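Local coordinates for protein acetyl xylan esterase (Paenibacillus sp. R4, PDB 6AGQ) that probably removes acetyl groups from acetylated xylan and similar acetyl esters, as a cold-active esterase of the alpha/beta-hydrolase type, at residues 144-149 and 247-252. Numbering follows the deposited sequence.
Sequences LGILDP and YRTLSY
Thr249 meets the carbonyl of Ile146 in a short hydrogen bond, a worked example of a helix side chain holding a turn through one backbone oxygen. The turn is a type I beta turn from Gly145 to Asp148, closed by Asp148 N on Gly145 O at 3.3 Å; Ile146 O is the oxygen of its central peptide. OG1 of Thr249 donates to Ile146 O over 2.6 Å, with a C=O...donor angle of 140° and the donor tilted 33° from the carbonyl plane. The hydroxyl is gripped twice, by Ile146 O across the contact and by Gln245 NE2 from one turn back on its own helix. With CG2 anti to the backbone N, the methyl too packs tightly on this oxygen, Ile146 O lying 2.9 Å from Thr249 CB and 3.0 Å from Thr249 CG2. Pro149 CD approaches Thr249 OG1 from further along the loop, at 3.8 Å.

Next comes Leu250, whose CD1 touches Ile146 CD1 at 4.1 Å. In Ile146, CG1 is anti to the backbone N (chi1 -158°), and CD1 then continues the chain extended. A zinc ion lies about 5 Å from the Leu250 side chain.

At Tyr252 the ring takes Pro149 obliquely, CD2 and CE2 each 3.8 Å from Pro149 CG. Its hydroxyl is engaged by Asp23, and the ring of Phe27 meets the Tyr252 ring.

In this alpha/beta-hydrolase family member, the buried contact joins the loop between central-sheet strand 114-118 and helix 153-170 to helix 243-251 and Tyr252 following it in sequence, with Trp232 of helix 226-236 against Ile146 and Phe214 of helix 214-219 against Leu250.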
loop_
_atom_site.group_PDB
_atom_site.type_symbol
_atom_site.label_atom_id
_atom_site.label_comp_id
_atom_site.label_asym_id
_atom_site.label_seq_id
_atom_site.Cartn_x
_atom_site.Cartn_y
_atom_site.Cartn_z
ATOM N N LEU A 144 28.190 -1.220 10.655
ATOM C CA LEU A 144 29.617 -1.521 10.438
ATOM C C LEU A 144 30.412 -1.211 11.691
ATOM O O LEU A 144 30.386 -0.074 12.173
ATOM C CB LEU A 144 30.159 -0.777 9.272
ATOM C CG LEU A 144 29.499 -1.147 7.961
ATOM C CD1 LEU A 144 29.956 -0.139 6.946
ATOM C CD2 LEU A 144 29.890 -2.566 7.543
ATOM N N GLY A 145 31.026 -2.264 12.247
ATOM C CA GLY A 145 31.834 -2.145 13.477
ATOM C C GLY A 145 31.020 -1.881 14.729
ATOM O O GLY A 145 31.537 -1.328 15.709
ATOM N N ILE A 146 29.763 -2.302 14.725
ATOM C CA ILE A 146 28.824 -1.970 15.806
ATOM C C ILE A 146 29.137 -2.565 17.170
ATOM O O ILE A 146 28.699 -2.011 18.201
ATOM C CB ILE A 146 27.373 -2.233 15.433
ATOM C CG1 ILE A 146 26.437 -1.380 16.327
ATOM C CG2 ILE A 146 27.040 -3.718 15.451
ATOM C CD1 ILE A 146 25.055 -1.262 15.736
ATOM N N LEU A 147 29.926 -3.643 17.201
ATOM C CA LEU A 147 30.362 -4.232 18.474
ATOM C C LEU A 147 31.515 -3.590 19.243
ATOM O O LEU A 147 31.740 -3.960 20.396
ATOM C CB LEU A 147 30.597 -5.724 18.294
ATOM C CG LEU A 147 29.293 -6.440 17.885
ATOM C CD1 LEU A 147 29.595 -7.928 17.647
ATOM C CD2 LEU A 147 28.160 -6.262 18.909
ATOM N N ASP A 148 32.194 -2.604 18.669
ATOM C CA ASP A 148 33.270 -1.904 19.355
ATOM C C ASP A 148 33.330 -0.437 18.890
ATOM O O ASP A 148 33.546 -0.215 17.721
ATOM C CB ASP A 148 34.589 -2.633 19.046
ATOM C CG ASP A 148 35.842 -1.984 19.720
ATOM O OD1 ASP A 148 35.737 -1.085 20.616
ATOM O OD2 ASP A 148 36.967 -2.395 19.334
ATOM N N PRO A 149 33.207 0.555 19.812
ATOM C CA PRO A 149 33.227 1.939 19.341
ATOM C C PRO A 149 34.544 2.359 18.645
ATOM O O PRO A 149 34.510 3.250 17.826
ATOM C CB PRO A 149 32.993 2.781 20.609
ATOM C CG PRO A 149 33.266 1.870 21.744
ATOM C CD PRO A 149 33.000 0.472 21.270
ATOM N N TYR A 247 24.237 -1.072 22.361
ATOM C CA TYR A 247 23.850 0.273 22.774
ATOM C C TYR A 247 24.961 1.001 23.511
ATOM O O TYR A 247 24.986 2.238 23.505
ATOM C CB TYR A 247 22.527 0.281 23.567
ATOM C CG TYR A 247 21.349 -0.130 22.684
ATOM C CD1 TYR A 247 20.951 0.664 21.609
ATOM C CD2 TYR A 247 20.685 -1.330 22.861
ATOM C CE1 TYR A 247 19.906 0.302 20.773
ATOM C CE2 TYR A 247 19.639 -1.709 22.017
ATOM C CZ TYR A 247 19.234 -0.883 21.011
ATOM O OH TYR A 247 18.213 -1.254 20.147
ATOM N N ARG A 248 25.877 0.292 24.153
ATOM C CA ARG A 248 27.065 0.978 24.690
ATOM C C ARG A 248 27.986 1.483 23.549
ATOM O O ARG A 248 28.487 2.573 23.635
ATOM C CB ARG A 248 27.822 0.105 25.693
ATOM C CG ARG A 248 29.227 0.617 26.004
ATOM C CD ARG A 248 29.840 -0.120 27.172
ATOM N NE ARG A 248 30.125 -1.514 26.812
ATOM C CZ ARG A 248 29.445 -2.591 27.230
ATOM N NH1 ARG A 248 29.828 -3.803 26.820
ATOM N NH2 ARG A 248 28.395 -2.486 28.050
ATOM N N THR A 249 28.168 0.717 22.469
ATOM C CA THR A 249 28.869 1.235 21.248
ATOM C C THR A 249 28.226 2.530 20.783
ATOM O O THR A 249 28.923 3.513 20.586
ATOM C CB THR A 249 28.849 0.232 20.071
ATOM O OG1 THR A 249 29.577 -0.914 20.442
ATOM C CG2 THR A 249 29.468 0.789 18.757
ATOM N N LEU A 250 26.906 2.532 20.657
ATOM C CA LEU A 250 26.179 3.658 20.065
ATOM C C LEU A 250 26.121 4.903 20.962
ATOM O O LEU A 250 25.999 6.063 20.446
ATOM C CB LEU A 250 24.775 3.201 19.638
ATOM C CG LEU A 250 24.725 2.128 18.497
ATOM C CD1 LEU A 250 23.329 1.518 18.287
ATOM C CD2 LEU A 250 25.191 2.700 17.187
ATOM N N SER A 251 26.245 4.694 22.295
ATOM C CA SER A 251 26.204 5.821 23.237
ATOM C C SER A 251 27.329 6.887 23.025
ATOM O O SER A 251 27.117 8.080 23.204
ATOM C CB SER A 251 26.232 5.261 24.698
ATOM O OG SER A 251 27.542 4.674 24.972
ATOM N N TYR A 252 28.507 6.442 22.621
ATOM C CA TYR A 252 29.627 7.334 22.240
ATOM C C TYR A 252 29.318 8.272 21.086
ATOM O O TYR A 252 29.974 9.306 20.960
ATOM C CB TYR A 252 30.880 6.522 21.901
ATOM C CG TYR A 252 31.456 5.812 23.108
ATOM C CD1 TYR A 252 32.349 6.465 23.970
ATOM C CD2 TYR A 252 31.103 4.498 23.401
ATOM C CE1 TYR A 252 32.870 5.810 25.084
ATOM C CE2 TYR A 252 31.628 3.841 24.505
ATOM C CZ TYR A 252 32.500 4.492 25.339
ATOM O OH TYR A 252 32.987 3.831 26.460
#